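Long-range contacts in endonuclease 2 (PDB 4CXP), which cleaves RNA and single-stranded DNA, and less readily double-stranded DNA, endonucleolytically to 5'-phosphorylated products with the help of three bound divalent metal ions: residues E7-I12 / Q245-G250; C84-I89 / G123-P128; T94-Y99 / Y109-A114; F117-M122 / V252-T257. All blocks are in the same frame, centred on the assembly; numbering follows the deposited sequence.

Interaction 1 (E7-I12 / Q245-G250)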
loop_
_atom_site.group_PDB
_atom_site.type_symbol
_atom_site.label_atom_id
_atom_site.label_comp_id
_atom_site.label_asym_id
_atom_site.label_seq_id
_atom_site.Cartn_x
_atom_site.Cartn_y
_atom_site.Cartn_z
ATOM N N GLU A 7 5.257 6.019 4.234
ATOM C CA GLU A 7 5.884 6.302 5.520
ATOM C C GLU A 7 4.974 5.879 6.668
ATOM O O GLU A 7 5.435 5.278 7.631
ATOM C CB GLU A 7 6.241 7.780 5.663
ATOM C CG GLU A 7 7.478 8.201 4.911
ATOM C CD GLU A 7 7.779 9.674 5.094
ATOM O OE1 GLU A 7 6.865 10.450 5.457
ATOM O OE2 GLU A 7 8.926 10.066 4.857
ATOM N N ILE A 8 3.694 6.212 6.574
ATOM C CA ILE A 8 2.745 5.846 7.595
ATOM C C ILE A 8 2.684 4.334 7.769
ATOM O O ILE A 8 2.733 3.816 8.886
ATOM C CB ILE A 8 1.347 6.443 7.284
ATOM C CG1 ILE A 8 1.361 7.976 7.430
ATOM C CG2 ILE A 8 0.267 5.805 8.138
ATOM C CD1 ILE A 8 0.189 8.679 6.791
ATOM N N ILE A 9 2.540 3.619 6.654
ATOM C CA ILE A 9 2.445 2.172 6.701
ATOM C C ILE A 9 3.683 1.568 7.349
ATOM O O ILE A 9 3.585 0.696 8.207
ATOM C CB ILE A 9 2.184 1.628 5.279
ATOM C CG1 ILE A 9 0.736 1.959 4.886
ATOM C CG2 ILE A 9 2.462 0.136 5.178
ATOM C CD1 ILE A 9 0.406 1.680 3.446
ATOM N N CYS A 10 4.853 2.014 6.915
ATOM C CA CYS A 10 6.082 1.450 7.435
ATOM C C CYS A 10 6.351 1.843 8.889
ATOM O O CYS A 10 6.928 1.054 9.628
ATOM C CB CYS A 10 7.255 1.794 6.522
ATOM S SG CYS A 10 7.248 0.749 5.047
ATOM N N LYS A 11 5.937 3.037 9.314
ATOM C CA LYS A 11 6.074 3.441 10.719
ATOM C C LYS A 11 5.195 2.573 11.612
ATOM O O LYS A 11 5.630 2.085 12.651
ATOM C CB LYS A 11 5.735 4.918 10.899
ATOM C CG LYS A 11 6.828 5.856 10.422
ATOM C CD LYS A 11 6.351 7.297 10.390
ATOM C CE LYS A 11 7.472 8.261 10.058
ATOM N NZ LYS A 11 8.297 8.554 11.255
ATOM N N ILE A 12 3.955 2.347 11.189
ATOM C CA ILE A 12 3.064 1.463 11.935
ATOM C C ILE A 12 3.689 0.062 11.989
ATOM O O ILE A 12 3.765 -0.571 13.045
ATOM C CB ILE A 12 1.655 1.427 11.312
ATOM C CG1 ILE A 12 0.966 2.775 11.508
ATOM C CG2 ILE A 12 0.836 0.301 11.920
ATOM C CD1 ILE A 12 -0.332 2.907 10.757
ATOM N N GLN A 245 -8.368 3.389 7.008
ATOM C CA GLN A 245 -8.505 1.937 7.098
ATOM C C GLN A 245 -7.398 1.237 6.314
ATOM O O GLN A 245 -6.780 0.298 6.812
ATOM C CB GLN A 245 -9.867 1.522 6.563
ATOM C CG GLN A 245 -10.158 0.022 6.635
ATOM C CD GLN A 245 -11.141 -0.383 5.576
ATOM O OE1 GLN A 245 -12.298 0.022 5.605
ATOM N NE2 GLN A 245 -10.671 -1.150 4.603
ATOM N N ARG A 246 -7.182 1.659 5.077
ATOM C CA ARG A 246 -6.209 0.992 4.233
ATOM C C ARG A 246 -4.783 1.195 4.688
ATOM O O ARG A 246 -3.966 0.281 4.591
ATOM C CB ARG A 246 -6.373 1.431 2.776
ATOM C CG ARG A 246 -7.711 1.089 2.134
ATOM C CD ARG A 246 -8.078 -0.386 2.191
ATOM N NE ARG A 246 -7.305 -1.153 1.224
ATOM C CZ ARG A 246 -7.382 -2.478 1.102
ATOM N NH1 ARG A 246 -7.969 -3.202 2.043
ATOM N NH2 ARG A 246 -6.875 -3.051 0.026
ATOM N N LEU A 247 -4.462 2.380 5.219
ATOM C CA LEU A 247 -3.149 2.618 5.786
ATOM C C LEU A 247 -2.915 1.751 7.024
ATOM O O LEU A 247 -1.852 1.159 7.198
ATOM C CB LEU A 247 -2.958 4.094 6.113
ATOM C CG LEU A 247 -2.974 5.063 4.934
ATOM C CD1 LEU A 247 -2.959 6.503 5.436
ATOM C CD2 LEU A 247 -1.837 4.822 3.961
ATOM N N ALA A 248 -3.916 1.682 7.893
ATOM C CA ALA A 248 -3.816 0.864 9.098
ATOM C C ALA A 248 -3.693 -0.617 8.732
ATOM O O ALA A 248 -2.864 -1.326 9.288
ATOM C CB ALA A 248 -5.002 1.110 9.985
ATOM N N GLN A 249 -4.522 -1.088 7.800
ATOM C CA GLN A 249 -4.433 -2.460 7.340
ATOM C C GLN A 249 -3.044 -2.743 6.775
ATOM O O GLN A 249 -2.447 -3.783 7.062
ATOM C CB GLN A 249 -5.489 -2.740 6.279
ATOM C CG GLN A 249 -6.872 -2.976 6.831
ATOM C CD GLN A 249 -7.917 -3.137 5.749
ATOM O OE1 GLN A 249 -7.958 -2.364 4.800
ATOM N NE2 GLN A 249 -8.770 -4.128 5.883
ATOM N N GLY A 250 -2.539 -1.842 5.944
ATOM C CA GLY A 250 -1.230 -2.051 5.365
ATOM C C GLY A 250 -0.142 -2.189 6.421
ATOM O O GLY A 250 0.715 -3.057 6.317
#
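Ile9 lays its side chain across Leu247 at about a right angle, with Ile9 CG1 3.6 Å from Leu247 O and Ile9 CD1 3.9 Å from Leu247 CD2. This is helix-helix packing in the core of the mainly helical S1/P1 nuclease fold, between helix 3-15 and the long helix 233-262: segments 7-12 and 245-250 cross at -41°, their axes 8.4 Å apart at closest approach. Ile9 CG2, anti to the backbone N, lies 3.7 Å from Gly250 C. Gly250 has no side chain at this point, and a CB built on it would lie about 3.0 Å from Ile9 CD1, which is tight. An alanine in place of Ile9 would probably open a gap between the helices, leaving Leu247 CD2 and the Gly250 backbone without their apolar neighbour. Ile8 widens the interface, its CD1 lying 4.1 Å from Leu247 CD1, while Ile12 CD1 reaches Leu247 O and the backbone of Ala248. Helix 176-187 covers Ile8 and Ile12, and Trp1 touches Ile9. Within segment 245-250, Gln249 OE1 accepts Gln245 NE2 at 3.0 Å and Arg246 NH1 at 2.9 Å, the two donors arriving from opposite faces of its amide plane.

Interaction 2 (C84-I89 / G123-P128). With ZN (zinc ion), chain E; ZN (zinc ion), chain G.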
loop_
_atom_site.group_PDB
_atom_site.type_symbol
_atom_site.label_atom_id
_atom_site.label_comp_id
_atom_site.label_asym_id
_atom_site.label_seq_id
_atom_site.Cartn_x
_atom_site.Cartn_y
_atom_site.Cartn_z
ATOM N N CYS A 84 2.521 -8.841 -11.105
ATOM C CA CYS A 84 1.643 -7.841 -10.525
ATOM C C CYS A 84 2.015 -7.728 -9.044
ATOM O O CYS A 84 2.826 -8.505 -8.546
ATOM C CB CYS A 84 0.169 -8.223 -10.699
ATOM S SG CYS A 84 -0.493 -9.390 -9.476
ATOM N N VAL A 85 1.416 -6.787 -8.325
ATOM C CA VAL A 85 1.814 -6.574 -6.939
ATOM C C VAL A 85 1.570 -7.796 -6.048
ATOM O O VAL A 85 2.341 -8.028 -5.124
ATOM C CB VAL A 85 1.187 -5.267 -6.387
ATOM C CG1 VAL A 85 -0.322 -5.331 -6.236
ATOM C CG2 VAL A 85 1.855 -4.841 -5.106
ATOM N N ALA A 86 0.495 -8.553 -6.279
ATOM C CA ALA A 86 0.290 -9.784 -5.509
ATOM C C ALA A 86 1.417 -10.793 -5.754
ATOM O O ALA A 86 1.956 -11.383 -4.823
ATOM C CB ALA A 86 -1.070 -10.417 -5.806
ATOM N N GLY A 87 1.746 -11.022 -7.020
ATOM C CA GLY A 87 2.831 -11.917 -7.368
ATOM C C GLY A 87 4.169 -11.463 -6.808
ATOM O O GLY A 87 4.979 -12.282 -6.376
ATOM N N ALA A 88 4.396 -10.156 -6.782
ATOM C CA ALA A 88 5.621 -9.612 -6.207
ATOM C C ALA A 88 5.677 -9.880 -4.707
ATOM O O ALA A 88 6.723 -10.237 -4.173
ATOM C CB ALA A 88 5.732 -8.134 -6.491
ATOM N N ILE A 89 4.553 -9.708 -4.015
ATOM C CA ILE A 89 4.549 -9.990 -2.584
ATOM C C ILE A 89 4.878 -11.466 -2.330
ATOM O O ILE A 89 5.681 -11.768 -1.468
ATOM C CB ILE A 89 3.232 -9.548 -1.941
ATOM C CG1 ILE A 89 3.176 -8.013 -1.896
ATOM C CG2 ILE A 89 3.058 -10.133 -0.549
ATOM C CD1 ILE A 89 1.805 -7.447 -1.589
ATOM N N GLY A 123 2.325 -1.971 0.999
ATOM C CA GLY A 123 1.617 -0.722 0.947
ATOM C C GLY A 123 0.799 -0.536 -0.312
ATOM O O GLY A 123 -0.393 -0.234 -0.253
ATOM N N ASP A 124 1.417 -0.715 -1.476
ATOM C CA ASP A 124 0.725 -0.461 -2.724
ATOM C C ASP A 124 -0.507 -1.344 -2.892
ATOM O O ASP A 124 -1.510 -0.881 -3.425
ATOM C CB ASP A 124 1.670 -0.590 -3.926
ATOM C CG ASP A 124 2.400 0.692 -4.272
ATOM O OD1 ASP A 124 2.157 1.698 -3.584
ATOM O OD2 ASP A 124 3.197 0.648 -5.223
ATOM N N ILE A 125 -0.467 -2.610 -2.458
ATOM C CA ILE A 125 -1.620 -3.483 -2.636
ATOM C C ILE A 125 -2.801 -3.031 -1.797
ATOM O O ILE A 125 -3.910 -3.519 -2.006
ATOM C CB ILE A 125 -1.262 -4.961 -2.400
ATOM C CG1 ILE A 125 -2.262 -5.884 -3.091
ATOM C CG2 ILE A 125 -1.116 -5.266 -0.911
ATOM C CD1 ILE A 125 -1.786 -7.322 -3.144
ATOM N N HIS A 126 -2.589 -2.106 -0.860
ATOM C CA HIS A 126 -3.663 -1.516 -0.070
ATOM C C HIS A 126 -4.224 -0.218 -0.626
ATOM O O HIS A 126 -5.236 0.260 -0.124
ATOM C CB HIS A 126 -3.223 -1.339 1.395
ATOM C CG HIS A 126 -3.253 -2.617 2.163
ATOM N ND1 HIS A 126 -2.228 -3.528 2.182
ATOM C CD2 HIS A 126 -4.251 -3.171 2.886
ATOM C CE1 HIS A 126 -2.605 -4.589 2.884
ATOM N NE2 HIS A 126 -3.829 -4.401 3.329
ATOM N N GLN A 127 -3.593 0.362 -1.635
ATOM C CA GLN A 127 -4.135 1.568 -2.259
ATOM C C GLN A 127 -5.234 1.083 -3.215
ATOM O O GLN A 127 -4.946 0.328 -4.136
ATOM C CB GLN A 127 -3.002 2.308 -2.993
ATOM C CG GLN A 127 -3.147 3.818 -3.142
ATOM C CD GLN A 127 -4.161 4.260 -4.181
ATOM O OE1 GLN A 127 -5.339 3.905 -4.098
ATOM N NE2 GLN A 127 -3.725 5.056 -5.143
ATOM N N PRO A 128 -6.517 1.445 -2.985
ATOM C CA PRO A 128 -7.573 0.889 -3.839
ATOM C C PRO A 128 -7.311 1.007 -5.331
ATOM O O PRO A 128 -7.595 0.071 -6.093
ATOM C CB PRO A 128 -8.810 1.666 -3.393
ATOM C CG PRO A 128 -8.524 1.959 -1.938
ATOM C CD PRO A 128 -7.057 2.293 -1.920
HETATM ZN ZN ZN E . 4.747 1.980 -5.906
HETATM ZN ZN ZN G . 2.821 3.658 -3.443
#
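This is a buried, purely apolar contact between the first turns of helix 85-96 and the turn at the C-terminal end of helix 111-124, right beside the zinc site; no hydrogen bond crosses it. The backbones come nearest at Val85 and Ile125, whose CA atoms are 6.3 Å apart. Ile125 does most of the touching. Its CG1, anti to the backbone N but well rotated from the ideal value (chi1 -158°), meets Val85 CG1 at 3.7 Å. Ile125 CG2, turned between the backbone N and the carbonyl carbon, receives the tip of Ile89, with Ile89 CD1 3.7 Å away. Ile125 CD1 lies among Val85, Ala86 and Ile89, 3.9 Å from Ile89 CD1, and Pro206 of helix 206-221 also packs on this side chain. The residue just before it, Asp124, belongs to the trinuclear zinc site of the S1/P1 nucleases and bridges two of the metals. Asp124 OD1 binds one zinc at 2.1 Å, together with Trp1 N and His6 NE2; Asp124 OD2 binds the other at 2.2 Å, together with Asp45, His58 and His120. OD1 nearly eclipses CA (chi2 -1°), and the two oxygens diverge from there to separate ions. Val85 CG2 approaches the methylene of this ligand, 4.4 Å from Asp124 CB. Asp124 also opens a type I turn that closes at Gln127, where Gln127 N bonds to Asp124 O at 3.0 Å.

Interaction 3 (T94-Y99 / Y109-A114). With NAG (2-acetamido-2-deoxy-beta-D-glucopyranose), chain C; NAG (2-acetamido-2-deoxy-beta-D-glucopyranose), chain B.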
loop_
_atom_site.group_PDB
_atom_site.type_symbol
_atom_site.label_atom_id
_atom_site.label_comp_id
_atom_site.label_asym_id
_atom_site.label_seq_id
_atom_site.Cartn_x
_atom_site.Cartn_y
_atom_site.Cartn_z
ATOM N N THR A 94 8.818 -15.009 -0.121
ATOM C CA THR A 94 9.503 -16.291 -0.242
ATOM C C THR A 94 11.008 -16.098 -0.114
ATOM O O THR A 94 11.662 -16.846 0.586
ATOM C CB THR A 94 9.137 -16.994 -1.548
ATOM O OG1 THR A 94 7.761 -17.364 -1.471
ATOM C CG2 THR A 94 9.973 -18.239 -1.764
ATOM N N GLN A 95 11.559 -15.086 -0.773
ATOM C CA GLN A 95 12.987 -14.823 -0.666
ATOM C C GLN A 95 13.406 -14.579 0.785
ATOM O O GLN A 95 14.433 -15.092 1.234
ATOM C CB GLN A 95 13.379 -13.634 -1.530
ATOM C CG GLN A 95 13.230 -13.888 -3.012
ATOM C CD GLN A 95 13.475 -12.654 -3.831
ATOM O OE1 GLN A 95 14.206 -11.757 -3.420
ATOM N NE2 GLN A 95 12.843 -12.590 -4.998
ATOM N N LEU A 96 12.621 -13.791 1.522
ATOM C CA LEU A 96 13.010 -13.455 2.885
ATOM C C LEU A 96 12.952 -14.642 3.842
ATOM O O LEU A 96 13.615 -14.629 4.860
ATOM C CB LEU A 96 12.148 -12.308 3.400
ATOM C CG LEU A 96 12.474 -10.961 2.769
ATOM C CD1 LEU A 96 11.365 -9.975 3.055
ATOM C CD2 LEU A 96 13.812 -10.396 3.233
ATOM N N LEU A 97 12.174 -15.672 3.510
ATOM C CA LEU A 97 12.167 -16.902 4.313
ATOM C C LEU A 97 13.539 -17.544 4.379
ATOM O O LEU A 97 13.807 -18.313 5.290
ATOM C CB LEU A 97 11.174 -17.917 3.747
ATOM C CG LEU A 97 9.706 -17.581 3.951
ATOM C CD1 LEU A 97 8.844 -18.518 3.114
ATOM C CD2 LEU A 97 9.348 -17.673 5.425
ATOM N N SER A 98 14.396 -17.247 3.407
ATOM C CA SER A 98 15.745 -17.804 3.388
ATOM C C SER A 98 16.754 -17.010 4.229
ATOM O O SER A 98 17.920 -17.403 4.326
ATOM C CB SER A 98 16.248 -17.916 1.942
ATOM O OG SER A 98 16.627 -16.650 1.442
ATOM N N TYR A 99 16.324 -15.916 4.854
ATOM C CA TYR A 99 17.241 -15.076 5.612
ATOM C C TYR A 99 17.811 -15.836 6.777
ATOM O O TYR A 99 17.060 -16.396 7.572
ATOM C CB TYR A 99 16.554 -13.821 6.139
ATOM C CG TYR A 99 17.484 -12.934 6.944
ATOM C CD1 TYR A 99 18.540 -12.281 6.322
ATOM C CD2 TYR A 99 17.329 -12.772 8.321
ATOM C CE1 TYR A 99 19.402 -11.472 7.031
ATOM C CE2 TYR A 99 18.207 -11.970 9.051
ATOM C CZ TYR A 99 19.232 -11.313 8.390
ATOM O OH TYR A 99 20.117 -10.502 9.064
ATOM N N TYR A 109 19.546 -14.013 -4.045
ATOM C CA TYR A 109 18.857 -12.740 -4.033
ATOM C C TYR A 109 19.385 -11.786 -2.977
ATOM O O TYR A 109 19.812 -12.192 -1.904
ATOM C CB TYR A 109 17.369 -12.981 -3.808
ATOM C CG TYR A 109 16.688 -13.761 -4.915
ATOM C CD1 TYR A 109 16.545 -13.223 -6.192
ATOM C CD2 TYR A 109 16.145 -15.015 -4.673
ATOM C CE1 TYR A 109 15.894 -13.930 -7.201
ATOM C CE2 TYR A 109 15.494 -15.726 -5.671
ATOM C CZ TYR A 109 15.361 -15.181 -6.929
ATOM O OH TYR A 109 14.706 -15.904 -7.903
ATOM N N ASN A 110 19.280 -10.499 -3.281
ATOM C CA ASN A 110 19.624 -9.436 -2.357
ATOM C C ASN A 110 18.436 -9.238 -1.425
ATOM O O ASN A 110 17.361 -8.800 -1.840
ATOM C CB ASN A 110 19.951 -8.200 -3.166
ATOM C CG ASN A 110 20.306 -7.000 -2.329
ATOM O OD1 ASN A 110 19.789 -6.806 -1.232
ATOM N ND2 ASN A 110 21.207 -6.162 -2.864
ATOM N N LEU A 111 18.607 -9.616 -0.173
ATOM C CA LEU A 111 17.495 -9.607 0.766
ATOM C C LEU A 111 17.211 -8.227 1.338
ATOM O O LEU A 111 16.117 -8.006 1.855
ATOM C CB LEU A 111 17.689 -10.655 1.860
ATOM C CG LEU A 111 17.735 -12.107 1.337
ATOM C CD1 LEU A 111 17.765 -13.103 2.481
ATOM C CD2 LEU A 111 16.583 -12.450 0.401
ATOM N N THR A 112 18.147 -7.282 1.217
ATOM C CA THR A 112 17.815 -5.895 1.490
ATOM C C THR A 112 16.783 -5.407 0.466
ATOM O O THR A 112 15.760 -4.828 0.832
ATOM C CB THR A 112 19.053 -5.005 1.488
ATOM O OG1 THR A 112 19.903 -5.426 2.562
ATOM C CG2 THR A 112 18.696 -3.534 1.629
ATOM N N GLU A 113 17.033 -5.655 -0.809
ATOM C CA GLU A 113 16.030 -5.339 -1.824
ATOM C C GLU A 113 14.727 -6.067 -1.538
ATOM O O GLU A 113 13.657 -5.476 -1.663
ATOM C CB GLU A 113 16.514 -5.654 -3.239
ATOM C CG GLU A 113 17.633 -4.739 -3.696
ATOM C CD GLU A 113 17.988 -4.832 -5.173
ATOM O OE1 GLU A 113 17.502 -5.746 -5.880
ATOM O OE2 GLU A 113 18.779 -3.970 -5.625
ATOM N N ALA A 114 14.769 -7.338 -1.155
ATOM C CA ALA A 114 13.523 -8.058 -0.916
ATOM C C ALA A 114 12.719 -7.393 0.205
ATOM O O ALA A 114 11.499 -7.269 0.094
ATOM C CB ALA A 114 13.778 -9.516 -0.582
HETATM C C1 NAG C . 21.575 -4.927 -2.208
HETATM C C2 NAG C . 23.032 -4.570 -2.395
HETATM C C3 NAG C . 23.288 -3.142 -1.918
HETATM C C4 NAG C . 22.340 -2.163 -2.605
HETATM C C5 NAG C . 20.903 -2.623 -2.366
HETATM C C6 NAG C . 19.874 -1.746 -3.073
HETATM C C7 NAG C . 24.723 -6.411 -2.371
HETATM C C8 NAG C . 24.871 -6.328 -3.856
HETATM N N2 NAG C . 23.880 -5.580 -1.745
HETATM O O3 NAG C . 24.642 -2.788 -2.126
HETATM O O4 NAG C . 22.497 -0.901 -1.994
HETATM O O5 NAG C . 20.756 -3.934 -2.825
HETATM O O6 NAG C . 19.977 -1.877 -4.468
HETATM O O7 NAG C . 25.430 -7.238 -1.756
HETATM C C1 NAG B . 11.247 -11.741 -7.966
HETATM C C2 NAG B . 10.718 -11.044 -9.256
HETATM C C3 NAG B . 11.776 -11.147 -10.345
HETATM C C4 NAG B . 13.104 -10.599 -9.822
HETATM C C5 NAG B . 13.450 -11.173 -8.448
HETATM C C6 NAG B . 14.610 -10.447 -7.794
HETATM C C7 NAG B . 8.258 -11.147 -9.324
HETATM C C8 NAG B . 7.045 -11.789 -9.909
HETATM N N2 NAG B . 9.450 -11.575 -9.751
HETATM O O3 NAG B . 11.325 -10.472 -11.526
HETATM O O4 NAG B . 14.204 -10.947 -10.641
HETATM O O5 NAG B . 12.381 -11.093 -7.526
HETATM O O6 NAG B . 14.308 -9.066 -7.720
HETATM O O7 NAG B . 8.157 -10.261 -8.465
HETATM O O HOH W 1 15.446 -9.368 -3.830
#
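The amide of Gln95 stacks on one face of the Tyr109 ring, the two planes only 11° apart and Gln95 CD 3.5 Å above the ring, offset toward its rim. The pair joins two consecutive helices, 85-96 and 111-124, in a glycosylated helix-loop-helix unit near the protein surface. Gln95 CG stands anti to the carbonyl carbon (chi1 -67°) and the chain runs extended beyond it, carrying the amide over the ring. Both ends of that amide are engaged: a water donates to Gln95 OE1 at 2.7 Å and also to Asn110 O, while Gln95 NE2 bonds at 3.0 Å to O5 of an N-acetylglucosamine and also to Asn91 OD1. Tyr109 and Asn91 both belong to the substrate-binding site, and that same sugar touches the tyrosine ring obliquely.

Leu111 forms the apolar centre. Its CD2 lies 3.5 Å from Gln95 O, and its CD1 sits 3.7 Å from Tyr99 CA, at the edge of the Tyr99 ring and near its plane. Deeper in, Leu96 CG packs on Ala114 CB at 3.9 Å. Asn110 is the N-cap of helix 111-124: its OD1 accepts Glu113 N at 3.0 Å from above the carbonyl plane. Asn110 ND2 carries a second N-acetylglucosamine, whose O6 donates to Glu113 OE2 at 2.7 Å.

Interaction 4 (F117-M122 / V252-T257). With ZN (zinc ion), chain E.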
loop_
_atom_site.group_PDB
_atom_site.type_symbol
_atom_site.label_atom_id
_atom_site.label_comp_id
_atom_site.label_asym_id
_atom_site.label_seq_id
_atom_site.Cartn_x
_atom_site.Cartn_y
_atom_site.Cartn_z
ATOM N N PHE A 117 11.259 -4.102 -1.194
ATOM C CA PHE A 117 10.173 -4.402 -2.112
ATOM C C PHE A 117 8.928 -4.878 -1.356
ATOM O O PHE A 117 7.840 -4.391 -1.609
ATOM C CB PHE A 117 10.589 -5.473 -3.131
ATOM C CG PHE A 117 11.381 -4.969 -4.314
ATOM C CD1 PHE A 117 10.920 -3.918 -5.096
ATOM C CD2 PHE A 117 12.564 -5.605 -4.692
ATOM C CE1 PHE A 117 11.607 -3.515 -6.224
ATOM C CE2 PHE A 117 13.256 -5.202 -5.818
ATOM C CZ PHE A 117 12.784 -4.161 -6.586
ATOM N N VAL A 118 9.066 -5.824 -0.431
ATOM C CA VAL A 118 7.873 -6.303 0.203
ATOM C C VAL A 118 7.219 -5.184 1.044
ATOM O O VAL A 118 5.991 -5.108 1.106
ATOM C CB VAL A 118 8.158 -7.617 0.940
ATOM C CG1 VAL A 118 8.747 -7.361 2.307
ATOM C CG2 VAL A 118 6.903 -8.446 1.011
ATOM N N SER A 119 8.020 -4.314 1.650
ATOM C CA SER A 119 7.487 -3.234 2.450
ATOM C C SER A 119 6.687 -2.267 1.582
ATOM O O SER A 119 5.578 -1.872 1.928
ATOM C CB SER A 119 8.622 -2.524 3.181
ATOM O OG SER A 119 9.233 -3.415 4.114
ATOM N N HIS A 120 7.249 -1.881 0.454
ATOM C CA HIS A 120 6.563 -0.981 -0.457
ATOM C C HIS A 120 5.325 -1.643 -1.069
ATOM O O HIS A 120 4.260 -1.031 -1.130
ATOM C CB HIS A 120 7.519 -0.551 -1.580
ATOM C CG HIS A 120 6.932 0.457 -2.502
ATOM N ND1 HIS A 120 7.039 1.808 -2.284
ATOM C CD2 HIS A 120 6.245 0.316 -3.658
ATOM C CE1 HIS A 120 6.424 2.454 -3.262
ATOM N NE2 HIS A 120 5.944 1.573 -4.118
ATOM N N PHE A 121 5.469 -2.870 -1.547
ATOM C CA PHE A 121 4.364 -3.541 -2.226
ATOM C C PHE A 121 3.222 -3.898 -1.279
ATOM O O PHE A 121 2.061 -3.834 -1.686
ATOM C CB PHE A 121 4.874 -4.768 -2.987
ATOM C CG PHE A 121 5.790 -4.437 -4.145
ATOM C CD1 PHE A 121 5.607 -3.313 -4.919
ATOM C CD2 PHE A 121 6.830 -5.289 -4.469
ATOM C CE1 PHE A 121 6.457 -3.031 -5.973
ATOM C CE2 PHE A 121 7.682 -5.012 -5.524
ATOM C CZ PHE A 121 7.492 -3.875 -6.272
ATOM N N MET A 122 3.515 -4.242 -0.027
ATOM C CA MET A 122 2.441 -4.418 0.938
ATOM C C MET A 122 1.652 -3.116 1.084
ATOM O O MET A 122 0.434 -3.127 1.271
ATOM C CB MET A 122 2.976 -4.864 2.285
ATOM C CG MET A 122 1.865 -5.227 3.264
ATOM S SD MET A 122 0.876 -6.642 2.743
ATOM C CE MET A 122 2.009 -7.966 3.168
ATOM N N VAL A 252 -0.472 -2.979 9.677
ATOM C CA VAL A 252 -0.712 -4.169 10.469
ATOM C C VAL A 252 -0.276 -5.417 9.695
ATOM O O VAL A 252 0.357 -6.316 10.258
ATOM C CB VAL A 252 -2.195 -4.221 10.890
ATOM C CG1 VAL A 252 -2.577 -5.598 11.383
ATOM C CG2 VAL A 252 -2.495 -3.178 11.949
ATOM N N ARG A 253 -0.623 -5.485 8.415
ATOM C CA ARG A 253 -0.321 -6.654 7.617
ATOM C C ARG A 253 1.151 -6.738 7.253
ATOM O O ARG A 253 1.692 -7.842 7.190
ATOM C CB ARG A 253 -1.230 -6.686 6.394
ATOM C CG ARG A 253 -2.644 -7.039 6.799
ATOM C CD ARG A 253 -3.651 -6.663 5.762
ATOM N NE ARG A 253 -4.944 -7.270 6.038
ATOM C CZ ARG A 253 -6.039 -7.005 5.348
ATOM N NH1 ARG A 253 -6.049 -6.015 4.477
ATOM N NH2 ARG A 253 -7.149 -7.700 5.550
ATOM N N LEU A 254 1.815 -5.613 7.020
ATOM C CA LEU A 254 3.242 -5.658 6.795
ATOM C C LEU A 254 3.945 -6.240 8.015
ATOM O O LEU A 254 4.782 -7.145 7.888
ATOM C CB LEU A 254 3.785 -4.284 6.435
ATOM C CG LEU A 254 5.300 -4.213 6.233
ATOM C CD1 LEU A 254 5.815 -5.223 5.222
ATOM C CD2 LEU A 254 5.686 -2.799 5.833
ATOM N N ALA A 255 3.600 -5.763 9.213
ATOM C CA ALA A 255 4.231 -6.302 10.410
ATOM C C ALA A 255 3.908 -7.777 10.594
ATOM O O ALA A 255 4.793 -8.567 10.941
ATOM C CB ALA A 255 3.818 -5.531 11.635
ATOM N N ALA A 256 2.647 -8.173 10.411
ATOM C CA ALA A 256 2.285 -9.556 10.635
ATOM C C ALA A 256 3.023 -10.483 9.675
ATOM O O ALA A 256 3.424 -11.591 10.039
ATOM C CB ALA A 256 0.794 -9.738 10.510
ATOM N N THR A 257 3.178 -10.033 8.439
ATOM C CA THR A 257 3.878 -10.804 7.422
ATOM C C THR A 257 5.370 -10.920 7.752
ATOM O O THR A 257 5.923 -12.021 7.703
ATOM C CB THR A 257 3.620 -10.204 6.036
ATOM O OG1 THR A 257 2.216 -10.185 5.786
ATOM C CG2 THR A 257 4.310 -10.989 4.970
HETATM ZN ZN ZN E . 4.747 1.980 -5.906
#
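The His120 ring stacks with that of His6, and Phe121 CD1 lies in its plane at the edge. Its two nitrogens are both used: NE2 binds a zinc ion at 2.2 Å and ND1 bonds to Cys41 O. On a different side of the same helix, Leu254 and Met122 carry the contact with helix 233-262; segments 117-122 and 252-257 run roughly antiparallel, at 148°, with their axes 9.8 Å apart. Leu254 CG is anti to the backbone N (chi1 178°), and its CD1 methyl lies over the helix backbone, 3.8 Å from Ser119 CA. An alanine in place of Leu254 would probably open a gap against Ser119, although its CB could still meet Met122 CG, 3.8 Å from Leu254 CB. Met122 bends at chi2 and chi3; in the conformer described it meets Thr257 tip to tip, but two are deposited, so this is doubtful. Thr257 OG1 donates to Arg253 O at 2.8 Å within its own helix, whereas the Arg253 guanidinium leads away to Glu212. Helix 111-124 packs on helix 233-262 while presenting His120 to a zinc, shared with Asp124 of the same helix and Asp45 and His58 of other segments, in the trinuclear site characteristic of S1/P1 nucleases.

Helix 233-262 is shared by interactions 1 and 4, whose centres lie 9 Å apart; Cys10 of the first packs near Leu254 and Ser119 of the second. Interactions 2, 3 and 4 all use helix 111-124. Interactions 2 and 4, also 9 Å apart between centres, supply Asp124 and His120 to the same zinc, and His126 NE2 lies 3.0 Å from Arg253 NH1, a probable hydrogen bond. His126 also ties interaction 2 to interaction 1, its O 2.8 Å from Arg246 NE. Interaction 3 stands about 17 Å from interaction 2, centre to centre, at the glycosylated end of helices 85-96 and 111-124, which both share, and meets interaction 4 through Leu96 and Val118.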